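Local coordinates for protein cruciferin (Brassica napus, PDB 3KGL) that probably serves as a seed storage protein, an 11S globulin of the two-cupin kind that holds nutrient in reserve, at residues C83-Q88 and R140-K145; A35-C40 and Q376-P381; R327-Q332 and S392-W397; Y48-K53 and G250-V255. All coordinates share one frame; numbering follows the deposited sequence.

Interaction 1 of 4, residues C83-Q88 and R140-K145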
loop_
_atom_site.group_PDB
_atom_site.type_symbol
_atom_site.label_atom_id
_atom_site.label_comp_id
_atom_site.label_asym_id
_atom_site.label_seq_id
_atom_site.Cartn_x
_atom_site.Cartn_y
_atom_site.Cartn_z
ATOM N N CYS A 83 -20.512 16.578 9.963
ATOM C CA CYS A 83 -20.945 16.164 11.291
ATOM C C CYS A 83 -21.806 17.229 11.956
ATOM O O CYS A 83 -21.767 18.407 11.584
ATOM C CB CYS A 83 -19.758 15.799 12.180
ATOM S SG CYS A 83 -19.311 14.062 12.057
ATOM N N ALA A 84 -22.597 16.797 12.933
ATOM C CA ALA A 84 -23.488 17.694 13.649
ATOM C C ALA A 84 -22.670 18.725 14.417
ATOM O O ALA A 84 -21.447 18.606 14.519
ATOM C CB ALA A 84 -24.388 16.905 14.592
ATOM N N GLU A 85 -23.342 19.742 14.945
ATOM C CA GLU A 85 -22.668 20.753 15.747
ATOM C C GLU A 85 -22.920 20.541 17.244
ATOM O O GLU A 85 -24.028 20.747 17.746
ATOM C CB GLU A 85 -23.043 22.165 15.280
ATOM C CG GLU A 85 -22.276 22.607 14.027
ATOM C CD GLU A 85 -22.893 23.821 13.345
ATOM O OE1 GLU A 85 -22.163 24.545 12.628
ATOM O OE2 GLU A 85 -24.108 24.048 13.520
ATOM N N THR A 86 -21.865 20.113 17.937
ATOM C CA THR A 86 -21.917 19.743 19.349
ATOM C C THR A 86 -22.032 20.963 20.266
ATOM O O THR A 86 -23.081 21.202 20.871
ATOM C CB THR A 86 -20.649 18.948 19.761
ATOM O OG1 THR A 86 -20.019 18.391 18.599
ATOM C CG2 THR A 86 -20.995 17.834 20.747
ATOM N N PHE A 87 -20.944 21.725 20.364
ATOM C CA PHE A 87 -20.875 22.868 21.273
ATOM C C PHE A 87 -21.680 24.085 20.807
ATOM O O PHE A 87 -22.090 24.177 19.639
ATOM C CB PHE A 87 -19.414 23.249 21.559
ATOM C CG PHE A 87 -18.784 22.435 22.655
ATOM C CD1 PHE A 87 -18.520 22.997 23.894
ATOM C CD2 PHE A 87 -18.477 21.096 22.456
ATOM C CE1 PHE A 87 -17.947 22.242 24.915
ATOM C CE2 PHE A 87 -17.906 20.338 23.473
ATOM C CZ PHE A 87 -17.640 20.913 24.704
ATOM N N GLN A 88 -21.894 25.008 21.746
ATOM C CA GLN A 88 -22.694 26.212 21.530
ATOM C C GLN A 88 -22.053 27.403 22.260
ATOM O O GLN A 88 -21.540 27.255 23.373
ATOM C CB GLN A 88 -24.139 25.967 21.998
ATOM C CG GLN A 88 -25.075 27.170 21.934
ATOM C CD GLN A 88 -25.262 27.853 23.288
ATOM O OE1 GLN A 88 -26.042 28.799 23.418
ATOM N NE2 GLN A 88 -24.553 27.367 24.303
ATOM N N ARG A 140 -26.556 32.876 19.022
ATOM C CA ARG A 140 -25.346 32.276 19.565
ATOM C C ARG A 140 -24.591 31.602 18.423
ATOM O O ARG A 140 -24.900 31.815 17.253
ATOM C CB ARG A 140 -25.684 31.260 20.659
ATOM C CG ARG A 140 -26.504 30.068 20.183
ATOM C CD ARG A 140 -28.001 30.358 20.221
ATOM N NE ARG A 140 -28.631 29.895 21.455
ATOM C CZ ARG A 140 -29.869 30.209 21.827
ATOM N NH1 ARG A 140 -30.612 31.003 21.064
ATOM N NH2 ARG A 140 -30.361 29.736 22.965
ATOM N N ASP A 141 -23.609 30.777 18.755
ATOM C CA ASP A 141 -22.778 30.181 17.721
ATOM C C ASP A 141 -22.773 28.663 17.772
ATOM O O ASP A 141 -22.396 28.064 18.777
ATOM C CB ASP A 141 -21.348 30.703 17.823
ATOM C CG ASP A 141 -20.500 30.288 16.652
ATOM O OD1 ASP A 141 -20.886 29.318 15.973
ATOM O OD2 ASP A 141 -19.451 30.925 16.411
ATOM N N MET A 142 -23.186 28.047 16.673
ATOM C CA MET A 142 -23.111 26.604 16.547
ATOM C C MET A 142 -21.800 26.237 15.868
ATOM O O MET A 142 -21.386 26.893 14.916
ATOM C CB MET A 142 -24.288 26.083 15.726
ATOM C CG MET A 142 -25.650 26.503 16.245
ATOM S SD MET A 142 -26.918 26.334 14.972
ATOM C CE MET A 142 -26.825 24.578 14.621
ATOM N N HIS A 143 -21.146 25.193 16.359
ATOM C CA HIS A 143 -19.872 24.768 15.788
ATOM C C HIS A 143 -19.372 23.469 16.420
ATOM O O HIS A 143 -19.873 23.050 17.462
ATOM C CB HIS A 143 -18.814 25.876 15.913
ATOM C CG HIS A 143 -18.498 26.270 17.325
ATOM N ND1 HIS A 143 -17.919 25.404 18.231
ATOM C CD2 HIS A 143 -18.659 27.445 17.981
ATOM C CE1 HIS A 143 -17.750 26.024 19.386
ATOM N NE2 HIS A 143 -18.191 27.263 19.260
ATOM N N GLN A 144 -18.386 22.839 15.785
ATOM C CA GLN A 144 -17.883 21.537 16.220
ATOM C C GLN A 144 -17.371 21.556 17.660
ATOM O O GLN A 144 -17.198 22.614 18.261
ATOM C CB GLN A 144 -16.795 21.038 15.265
ATOM C CG GLN A 144 -17.307 20.606 13.884
ATOM C CD GLN A 144 -17.424 19.089 13.739
ATOM O OE1 GLN A 144 -17.955 18.593 12.744
ATOM N NE2 GLN A 144 -16.920 18.349 14.726
ATOM N N LYS A 145 -17.149 20.371 18.214
ATOM C CA LYS A 145 -16.683 20.257 19.586
ATOM C C LYS A 145 -15.285 20.833 19.743
ATOM O O LYS A 145 -14.345 20.433 19.046
ATOM C CB LYS A 145 -16.712 18.796 20.045
ATOM C CG LYS A 145 -15.902 18.516 21.307
ATOM C CD LYS A 145 -16.230 17.146 21.906
ATOM C CE LYS A 145 -17.603 17.134 22.573
ATOM N NZ LYS A 145 -17.812 15.941 23.448
#
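F87 and K145 form the closely packed part of this contact, where the rim of a phenyl ring lies against the stem of a lysine. The two side chains pass each other slantwise, and K145 CE reaches the ring edge near its plane, 3.3 Å from F87 CE2. K145 CG sits anti to its backbone N (chi1 164°), which brings it to 3.5 Å from the same F87 CE2. At the root of the same phenylalanine, H143 CE1 stands 3.9 Å from F87 CB. That imidazole is fixed by a bond in its own plane from H143 ND1 to Q144 O (2.9 Å), while its NE2 binds D89.

E85 lies across M142 at about a right angle, with E85 CD 3.6 Å from M142 CB and E85 CG 3.7 Å from H143 N. Its OE1 has a long, weak ion pair with R419 of the second subunit. An alanine here would probably uncover M142 CB and leave that arginine without its distant acidic mate.

The outer end is looser. R140 NE gives Q88 OE1 a weak hydrogen bond of 3.4 Å, with the amide and guanidinium planes turned 48° apart, and R140 itself is exposed. Beside it, Q88 and M142 form a non-hydrogen-bonded antiparallel pair.

C83 is tied to C283 by a disulfide, F87 touches I262, and D141 makes a salt bridge to K441 of the second subunit. Strand 87-89 thus adds to strand 141-150, which also pairs with strand 73-79 in the curled cupin sheet.

Interaction 2 of 4, residues A35-C40 and Q376-P381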
loop_
_atom_site.group_PDB
_atom_site.type_symbol
_atom_site.label_atom_id
_atom_site.label_comp_id
_atom_site.label_asym_id
_atom_site.label_seq_id
_atom_site.Cartn_x
_atom_site.Cartn_y
_atom_site.Cartn_z
ATOM N N ALA A 35 16.331 13.809 4.845
ATOM C CA ALA A 35 17.424 13.189 5.560
ATOM C C ALA A 35 17.342 11.684 5.307
ATOM O O ALA A 35 16.270 11.089 5.438
ATOM C CB ALA A 35 17.321 13.493 7.050
ATOM N N PRO A 36 18.469 11.060 4.927
ATOM C CA PRO A 36 18.449 9.612 4.697
ATOM C C PRO A 36 17.758 8.882 5.834
ATOM O O PRO A 36 16.869 8.090 5.596
ATOM C CB PRO A 36 19.924 9.263 4.646
ATOM C CG PRO A 36 20.536 10.498 4.034
ATOM C CD PRO A 36 19.791 11.644 4.646
ATOM N N GLN A 37 18.149 9.178 7.061
ATOM C CA GLN A 37 17.556 8.571 8.252
ATOM C C GLN A 37 16.033 8.731 8.382
ATOM O O GLN A 37 15.345 7.807 8.834
ATOM C CB GLN A 37 18.266 9.130 9.483
ATOM C CG GLN A 37 17.452 9.217 10.739
ATOM C CD GLN A 37 18.259 9.827 11.873
ATOM O OE1 GLN A 37 17.786 9.924 13.008
ATOM N NE2 GLN A 37 19.492 10.244 11.566
ATOM N N LEU A 38 15.504 9.893 8.001
ATOM C CA LEU A 38 14.057 10.113 8.070
ATOM C C LEU A 38 13.324 9.519 6.873
ATOM O O LEU A 38 12.195 9.050 7.009
ATOM C CB LEU A 38 13.709 11.597 8.228
ATOM C CG LEU A 38 13.545 12.078 9.669
ATOM C CD1 LEU A 38 12.805 13.396 9.704
ATOM C CD2 LEU A 38 12.795 11.044 10.479
ATOM N N ARG A 39 13.974 9.545 5.712
ATOM C CA ARG A 39 13.406 9.006 4.477
ATOM C C ARG A 39 13.124 7.506 4.589
ATOM O O ARG A 39 12.067 7.035 4.172
ATOM C CB ARG A 39 14.324 9.322 3.292
ATOM C CG ARG A 39 13.944 8.692 1.962
ATOM C CD ARG A 39 14.554 9.478 0.795
ATOM N NE ARG A 39 16.013 9.512 0.861
ATOM C CZ ARG A 39 16.775 10.468 0.334
ATOM N NH1 ARG A 39 16.221 11.496 -0.305
ATOM N NH2 ARG A 39 18.098 10.399 0.458
ATOM N N CYS A 40 14.060 6.768 5.168
ATOM C CA CYS A 40 13.865 5.354 5.465
ATOM C C CYS A 40 12.582 5.099 6.256
ATOM O O CYS A 40 11.737 4.314 5.836
ATOM C CB CYS A 40 15.078 4.793 6.225
ATOM S SG CYS A 40 14.923 3.082 6.877
ATOM N N GLN A 376 15.166 16.624 20.739
ATOM C CA GLN A 376 15.804 15.851 19.682
ATOM C C GLN A 376 14.984 14.629 19.294
ATOM O O GLN A 376 14.227 14.081 20.106
ATOM C CB GLN A 376 17.205 15.428 20.099
ATOM C CG GLN A 376 18.112 16.588 20.446
ATOM C CD GLN A 376 19.486 16.120 20.820
ATOM O OE1 GLN A 376 19.659 15.012 21.338
ATOM N NE2 GLN A 376 20.482 16.954 20.559
ATOM N N LEU A 377 15.153 14.212 18.044
ATOM C CA LEU A 377 14.370 13.137 17.450
ATOM C C LEU A 377 15.332 12.121 16.875
ATOM O O LEU A 377 16.315 12.490 16.225
ATOM C CB LEU A 377 13.513 13.708 16.328
ATOM C CG LEU A 377 12.561 12.804 15.556
ATOM C CD1 LEU A 377 11.303 12.599 16.365
ATOM C CD2 LEU A 377 12.230 13.430 14.207
ATOM N N LEU A 378 15.062 10.846 17.135
ATOM C CA LEU A 378 15.914 9.753 16.663
ATOM C C LEU A 378 15.062 8.759 15.921
ATOM O O LEU A 378 14.052 8.294 16.443
ATOM C CB LEU A 378 16.592 9.047 17.830
ATOM C CG LEU A 378 17.593 7.942 17.504
ATOM C CD1 LEU A 378 18.842 8.509 16.844
ATOM C CD2 LEU A 378 17.947 7.201 18.776
ATOM N N SER A 379 15.467 8.444 14.697
ATOM C CA SER A 379 14.718 7.534 13.842
ATOM C C SER A 379 15.207 6.073 14.010
ATOM O O SER A 379 16.402 5.801 14.039
ATOM C CB SER A 379 14.785 8.031 12.392
ATOM O OG SER A 379 14.402 7.035 11.460
ATOM N N ILE A 380 14.275 5.138 14.157
ATOM C CA ILE A 380 14.619 3.743 14.411
ATOM C C ILE A 380 13.811 2.809 13.494
ATOM O O ILE A 380 12.678 2.444 13.818
ATOM C CB ILE A 380 14.333 3.393 15.882
ATOM C CG1 ILE A 380 14.978 4.429 16.801
ATOM C CG2 ILE A 380 14.790 1.978 16.216
ATOM C CD1 ILE A 380 14.705 4.192 18.271
ATOM N N PRO A 381 14.389 2.420 12.343
ATOM C CA PRO A 381 13.647 1.640 11.349
ATOM C C PRO A 381 13.400 0.209 11.814
ATOM O O PRO A 381 14.211 -0.312 12.587
ATOM C CB PRO A 381 14.582 1.637 10.130
ATOM C CG PRO A 381 15.638 2.665 10.426
ATOM C CD PRO A 381 15.757 2.709 11.897
#
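Q37 and S379 carry the polar part of this buried contact, between helix 36-41 of the N-terminal cupin region and strand 377-380 of the C-terminal one. S379 OG donates a hydrogen bond to the main-chain O of Q37 at 2.9 Å, approaching from above the carbonyl plane, 45° out of it. The hydroxyl is placed by a first torsion that sets OG anti to the backbone N (chi1 164°), and it is also hydrogen-bonded to S41 OG.

The apolar contacts lie around that bond. Q37 runs out extended, and its CG rests 3.4 Å from S379 CB. L38 CD2 comes to 4.1 Å from S379 CB and more distantly faces L377 CD2, at 4.5 Å. Farther along the helix, C40 SG lies against the CB-CG side of the P381 ring, 3.6 Å from each of these two carbons. An alanine in place of Q37 would probably open a gap beside S379 CB, although the bond to the main-chain O could remain.

The helix and strand axes approach to 8.1 Å at an angle of 54°. C40 is joined to C7 by a disulfide, and P381 packs on L188 of the third subunit.

Chemically, the contact mixes apolar carbon and sulfur with a hydroxyl-to-carbonyl bond. The acceptor is a main-chain atom, so this bond fixes the helix backbone of one cupin region to a strand of the other.

Interaction 3 of 4, residues R327-Q332 and S392-W397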
loop_
_atom_site.group_PDB
_atom_site.type_symbol
_atom_site.label_atom_id
_atom_site.label_comp_id
_atom_site.label_asym_id
_atom_site.label_seq_id
_atom_site.Cartn_x
_atom_site.Cartn_y
_atom_site.Cartn_z
ATOM N N ARG A 327 4.548 6.205 25.025
ATOM C CA ARG A 327 5.096 7.203 25.937
ATOM C C ARG A 327 5.787 6.536 27.114
ATOM O O ARG A 327 5.291 5.546 27.650
ATOM C CB ARG A 327 3.997 8.148 26.429
ATOM C CG ARG A 327 4.330 8.908 27.706
ATOM C CD ARG A 327 5.351 9.983 27.493
ATOM N NE ARG A 327 5.065 11.162 28.305
ATOM C CZ ARG A 327 5.737 12.313 28.239
ATOM N NH1 ARG A 327 6.761 12.456 27.406
ATOM N NH2 ARG A 327 5.382 13.336 29.006
ATOM N N GLY A 328 6.938 7.071 27.509
ATOM C CA GLY A 328 7.679 6.520 28.630
ATOM C C GLY A 328 8.360 7.547 29.522
ATOM O O GLY A 328 8.924 8.547 29.049
ATOM N N SER A 329 8.291 7.290 30.826
ATOM C CA SER A 329 9.013 8.058 31.842
ATOM C C SER A 329 9.868 7.131 32.683
ATOM O O SER A 329 9.332 6.278 33.389
ATOM C CB SER A 329 8.037 8.750 32.791
ATOM O OG SER A 329 8.036 10.147 32.608
ATOM N N ILE A 330 11.185 7.300 32.634
ATOM C CA ILE A 330 12.070 6.533 33.511
ATOM C C ILE A 330 12.992 7.419 34.354
ATOM O O ILE A 330 13.238 8.572 34.027
ATOM C CB ILE A 330 12.857 5.455 32.736
ATOM C CG1 ILE A 330 13.890 6.074 31.800
ATOM C CG2 ILE A 330 11.903 4.607 31.918
ATOM C CD1 ILE A 330 14.318 5.126 30.708
ATOM N N ARG A 331 13.484 6.878 35.458
ATOM C CA ARG A 331 14.309 7.663 36.366
ATOM C C ARG A 331 15.773 7.334 36.162
ATOM O O ARG A 331 16.111 6.227 35.760
ATOM C CB ARG A 331 13.903 7.407 37.815
ATOM C CG ARG A 331 12.401 7.243 38.013
ATOM C CD ARG A 331 11.990 7.732 39.376
ATOM N NE ARG A 331 12.486 9.086 39.581
ATOM C CZ ARG A 331 12.255 9.795 40.675
ATOM N NH1 ARG A 331 11.532 9.268 41.651
ATOM N NH2 ARG A 331 12.742 11.022 40.791
ATOM N N GLN A 332 16.633 8.309 36.432
ATOM C CA GLN A 332 18.071 8.173 36.222
ATOM C C GLN A 332 18.568 6.740 36.389
ATOM O O GLN A 332 18.246 6.060 37.367
ATOM C CB GLN A 332 18.831 9.114 37.160
ATOM C CG GLN A 332 20.351 9.092 36.998
ATOM C CD GLN A 332 21.009 10.361 37.519
ATOM O OE1 GLN A 332 20.591 10.922 38.535
ATOM N NE2 GLN A 332 22.044 10.824 36.819
ATOM N N SER A 392 19.650 11.840 32.843
ATOM C CA SER A 392 19.216 12.959 33.648
ATOM C C SER A 392 18.383 12.382 34.777
ATOM O O SER A 392 18.201 11.155 34.861
ATOM C CB SER A 392 18.386 13.924 32.808
ATOM O OG SER A 392 17.289 13.252 32.206
ATOM N N GLU A 393 17.873 13.254 35.642
ATOM C CA GLU A 393 17.110 12.788 36.790
ATOM C C GLU A 393 15.959 11.882 36.370
ATOM O O GLU A 393 15.841 10.754 36.851
ATOM C CB GLU A 393 16.626 13.951 37.639
ATOM C CG GLU A 393 17.517 14.221 38.830
ATOM C CD GLU A 393 16.710 14.500 40.077
ATOM O OE1 GLU A 393 17.242 14.292 41.191
ATOM O OE2 GLU A 393 15.533 14.912 39.938
ATOM N N GLN A 394 15.112 12.358 35.470
ATOM C CA GLN A 394 14.223 11.424 34.792
ATOM C C GLN A 394 14.145 11.670 33.291
ATOM O O GLN A 394 14.194 12.809 32.820
ATOM C CB GLN A 394 12.843 11.368 35.441
ATOM C CG GLN A 394 11.835 12.372 34.928
ATOM C CD GLN A 394 10.463 12.140 35.548
ATOM O OE1 GLN A 394 10.124 11.008 35.939
ATOM N NE2 GLN A 394 9.671 13.209 35.651
ATOM N N PHE A 395 14.060 10.568 32.554
ATOM C CA PHE A 395 13.993 10.573 31.098
ATOM C C PHE A 395 12.553 10.375 30.647
ATOM O O PHE A 395 11.878 9.462 31.110
ATOM C CB PHE A 395 14.851 9.433 30.549
ATOM C CG PHE A 395 14.960 9.423 29.061
ATOM C CD1 PHE A 395 15.411 10.545 28.380
ATOM C CD2 PHE A 395 14.624 8.294 28.337
ATOM C CE1 PHE A 395 15.520 10.541 26.994
ATOM C CE2 PHE A 395 14.731 8.291 26.954
ATOM C CZ PHE A 395 15.177 9.421 26.281
ATOM N N ARG A 396 12.066 11.228 29.754
ATOM C CA ARG A 396 10.719 11.040 29.226
ATOM C C ARG A 396 10.680 11.316 27.743
ATOM O O ARG A 396 11.308 12.252 27.252
ATOM C CB ARG A 396 9.715 11.914 29.958
ATOM C CG ARG A 396 10.114 12.152 31.370
ATOM C CD ARG A 396 8.934 12.418 32.242
ATOM N NE ARG A 396 8.077 13.474 31.737
ATOM C CZ ARG A 396 6.779 13.519 31.993
ATOM N NH1 ARG A 396 6.035 14.512 31.512
ATOM N NH2 ARG A 396 6.232 12.548 32.724
ATOM N N TRP A 397 9.929 10.492 27.030
ATOM C CA TRP A 397 9.990 10.516 25.586
ATOM C C TRP A 397 8.699 9.994 24.993
ATOM O O TRP A 397 7.873 9.412 25.692
ATOM C CB TRP A 397 11.189 9.685 25.103
ATOM C CG TRP A 397 11.004 8.166 25.120
ATOM C CD1 TRP A 397 10.799 7.365 24.042
ATOM C CD2 TRP A 397 11.033 7.292 26.260
ATOM N NE1 TRP A 397 10.687 6.061 24.427
ATOM C CE2 TRP A 397 10.832 5.986 25.785
ATOM C CE3 TRP A 397 11.210 7.488 27.631
ATOM C CZ2 TRP A 397 10.802 4.879 26.629
ATOM C CZ3 TRP A 397 11.185 6.390 28.467
ATOM C CH2 TRP A 397 10.983 5.102 27.963
#
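W397 presents one face of its indole to G328, whose CA stands 3.7 Å from the centroid of the six-membered ring and 18° off its normal, a CH-pi contact. The opposite face carries F395 CE2, toward the rim, and I330 CG2 touches the edge, 4.0 Å from W397 CZ3. Glycine lets the ring lie directly on the main chain. W397 CG takes the position between backbone N and carbonyl carbon (chi1 78°), and the ring beyond it lies over G328.

The guanidinium groups of R327 and R396 meet on the other face of the sheet, their planes 58° apart. R327 lies over one face of the R396 group, while W397 O sits near the edge of the R327 group. Two acids would probably offset these like charges: D292 forms a salt bridge with R327, and D352 one with R396; T351 also accepts a bond from R327.

Strands 324-331 and 394-401 are antiparallel neighbours in a sheet of the C-terminal cupin barrel; the axes of segments 327-331 and 394-397 approach to 4.4 Å. Their ladder includes G328 N to W397 O at 3.1 Å and I330 N to F395 O at 2.7 Å, the latter in the carbonyl plane. F395 N donates to I330 O at 2.6 Å.

I330 and F395 lie side by side and point the same way, I330 CG1 being 3.7 Å from F395 CB. Both side chains touch A390 of strand 385-390. Beyond the ladder, Q332 N donates to E393 O, approaching from above its carbonyl plane.

Interaction 4 of 4, residues Y48-K53 and G250-V255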
loop_
_atom_site.group_PDB
_atom_site.type_symbol
_atom_site.label_atom_id
_atom_site.label_comp_id
_atom_site.label_asym_id
_atom_site.label_seq_id
_atom_site.Cartn_x
_atom_site.Cartn_y
_atom_site.Cartn_z
ATOM N N TYR A 48 4.803 22.321 16.687
ATOM C CA TYR A 48 4.184 23.623 16.831
ATOM C C TYR A 48 4.654 24.176 18.155
ATOM O O TYR A 48 4.537 23.492 19.175
ATOM C CB TYR A 48 2.665 23.504 16.898
ATOM C CG TYR A 48 2.000 22.870 15.702
ATOM C CD1 TYR A 48 2.562 22.958 14.435
ATOM C CD2 TYR A 48 0.784 22.215 15.838
ATOM C CE1 TYR A 48 1.943 22.389 13.338
ATOM C CE2 TYR A 48 0.160 21.649 14.754
ATOM C CZ TYR A 48 0.737 21.738 13.504
ATOM O OH TYR A 48 0.103 21.170 12.424
ATOM N N ILE A 49 5.185 25.399 18.159
ATOM C CA ILE A 49 5.423 26.097 19.430
ATOM C C ILE A 49 4.570 27.343 19.579
ATOM O O ILE A 49 4.942 28.408 19.075
ATOM C CB ILE A 49 6.864 26.538 19.619
ATOM C CG1 ILE A 49 7.832 25.469 19.120
ATOM C CG2 ILE A 49 7.072 26.801 21.060
ATOM C CD1 ILE A 49 9.219 25.586 19.699
ATOM N N ILE A 50 3.447 27.209 20.288
ATOM C CA ILE A 50 2.428 28.259 20.314
ATOM C C ILE A 50 2.489 29.137 21.566
ATOM O O ILE A 50 2.426 28.639 22.694
ATOM C CB ILE A 50 1.010 27.683 20.138
ATOM C CG1 ILE A 50 0.987 26.698 18.970
ATOM C CG2 ILE A 50 0.027 28.810 19.890
ATOM C CD1 ILE A 50 -0.121 25.695 19.051
ATOM N N GLU A 51 2.606 30.447 21.351
ATOM C CA GLU A 51 2.756 31.408 22.440
ATOM C C GLU A 51 1.425 31.659 23.121
ATOM O O GLU A 51 0.459 30.956 22.859
ATOM C CB GLU A 51 3.346 32.725 21.926
ATOM C CG GLU A 51 4.833 32.667 21.614
ATOM C CD GLU A 51 5.670 32.187 22.802
ATOM O OE1 GLU A 51 5.106 32.008 23.911
ATOM O OE2 GLU A 51 6.897 31.992 22.628
ATOM N N SER A 52 1.365 32.655 23.996
ATOM C CA SER A 52 0.124 32.906 24.711
ATOM C C SER A 52 -0.806 33.811 23.913
ATOM O O SER A 52 -0.345 34.723 23.220
ATOM C CB SER A 52 0.401 33.472 26.090
ATOM O OG SER A 52 -0.455 32.859 27.036
ATOM N N LYS A 53 -2.110 33.542 24.017
ATOM C CA LYS A 53 -3.130 34.215 23.211
ATOM C C LYS A 53 -2.990 33.742 21.768
ATOM O O LYS A 53 -3.612 34.287 20.849
ATOM C CB LYS A 53 -2.960 35.740 23.259
ATOM C CG LYS A 53 -3.332 36.418 24.570
ATOM C CD LYS A 53 -2.468 37.676 24.790
ATOM C CE LYS A 53 -2.310 38.520 23.513
ATOM N NZ LYS A 53 -1.312 39.640 23.643
ATOM N N GLY A 250 1.639 34.927 9.348
ATOM C CA GLY A 250 1.903 33.507 9.274
ATOM C C GLY A 250 0.690 32.751 9.769
ATOM O O GLY A 250 -0.432 33.255 9.749
ATOM N N ASN A 251 0.913 31.537 10.237
ATOM C CA ASN A 251 -0.199 30.667 10.545
ATOM C C ASN A 251 -0.530 30.535 12.032
ATOM O O ASN A 251 -1.549 29.952 12.380
ATOM C CB ASN A 251 0.045 29.296 9.931
ATOM C CG ASN A 251 -1.190 28.457 9.919
ATOM O OD1 ASN A 251 -1.362 27.568 10.754
ATOM N ND2 ASN A 251 -2.085 28.755 8.995
ATOM N N ILE A 252 0.335 31.055 12.900
ATOM C CA ILE A 252 0.051 31.152 14.337
ATOM C C ILE A 252 -0.106 32.633 14.714
ATOM O O ILE A 252 0.867 33.384 14.722
ATOM C CB ILE A 252 1.186 30.534 15.173
ATOM C CG1 ILE A 252 1.829 29.370 14.417
ATOM C CG2 ILE A 252 0.683 30.105 16.534
ATOM C CD1 ILE A 252 2.423 28.285 15.313
ATOM N N ILE A 253 -1.326 33.061 15.013
ATOM C CA ILE A 253 -1.600 34.490 15.186
ATOM C C ILE A 253 -1.947 34.927 16.611
ATOM O O ILE A 253 -2.359 34.127 17.452
ATOM C CB ILE A 253 -2.754 34.946 14.272
ATOM C CG1 ILE A 253 -4.040 34.179 14.616
ATOM C CG2 ILE A 253 -2.363 34.801 12.801
ATOM C CD1 ILE A 253 -5.306 34.783 14.030
ATOM N N ARG A 254 -1.784 36.217 16.873
ATOM C CA ARG A 254 -2.207 36.778 18.145
ATOM C C ARG A 254 -3.715 36.996 18.103
ATOM O O ARG A 254 -4.242 37.710 17.232
ATOM C CB ARG A 254 -1.446 38.074 18.477
ATOM C CG ARG A 254 -1.698 38.595 19.895
ATOM C CD ARG A 254 -0.408 38.976 20.633
ATOM N NE ARG A 254 0.295 37.808 21.177
ATOM C CZ ARG A 254 1.539 37.447 20.851
ATOM N NH1 ARG A 254 2.249 38.170 19.992
ATOM N NH2 ARG A 254 2.084 36.363 21.398
ATOM N N VAL A 255 -4.414 36.344 19.023
ATOM C CA VAL A 255 -5.847 36.515 19.088
ATOM C C VAL A 255 -6.156 37.705 19.957
ATOM O O VAL A 255 -5.951 37.671 21.171
ATOM C CB VAL A 255 -6.568 35.272 19.621
ATOM C CG1 VAL A 255 -8.022 35.583 19.895
ATOM C CG2 VAL A 255 -6.467 34.142 18.620
#
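I50 and I252 meet where the N-terminal cupin domain passes from one sheet to the other: strand 43-50 belongs to the first, while strand 252-254 pairs with 54-61 in the second. The two isoleucines cross at about a right angle, with I50 CG2 3.7 Å from I252 CG2. This CG2 branch, anti to the backbone N in both residues, is the one that touches. I28 of strand 26-30 also packs on I252.

At the other end the main chains join. V255 N donates to K53 O at 2.9 Å, with an N-H...O angle of 161°, and V255 CB lies 3.3 Å from the same oxygen. R254 bends at its second and third torsions; its NH2 makes a weak hydrogen bond to S52 O (3.5 Å), which sits near the guanidinium plane, and lies 3.9 Å from E51 CB. K53 crosses the arginine stem obliquely, its NZ 3.2 Å from R254 CD.

The contact therefore changes character along its length, from buried hydrocarbon at the isoleucines to charge at K53. There, K53 NZ and R254 NE are both donors 3.5 Å apart, and their like charges would probably repel, though the exposed position of K53 may allow solvent to screen them.

Overall arrangement
Interaction 2 is fully buried and interaction 1 lies at the surface, with interactions 3 and 4 partly buried. Interactions 2 and 3 reach the same sheet of the C-terminal cupin region, their nearest atoms about 7 Å apart, but interaction 3 binds neighbouring strands by a backbone ladder while interaction 2 sets a helix from the N-terminal region against strand 377-380. Interactions 1 and 4 likewise share the curled N-terminal sheet, with centres about 23 Å apart, and both touch the second subunit, interaction 1 partly through charged groups and interaction 4 by packing. Charged side chains gather in interactions 1, 3 and 4, whereas interaction 2 sets a hydroxyl-to-carbonyl bond among largely apolar atoms.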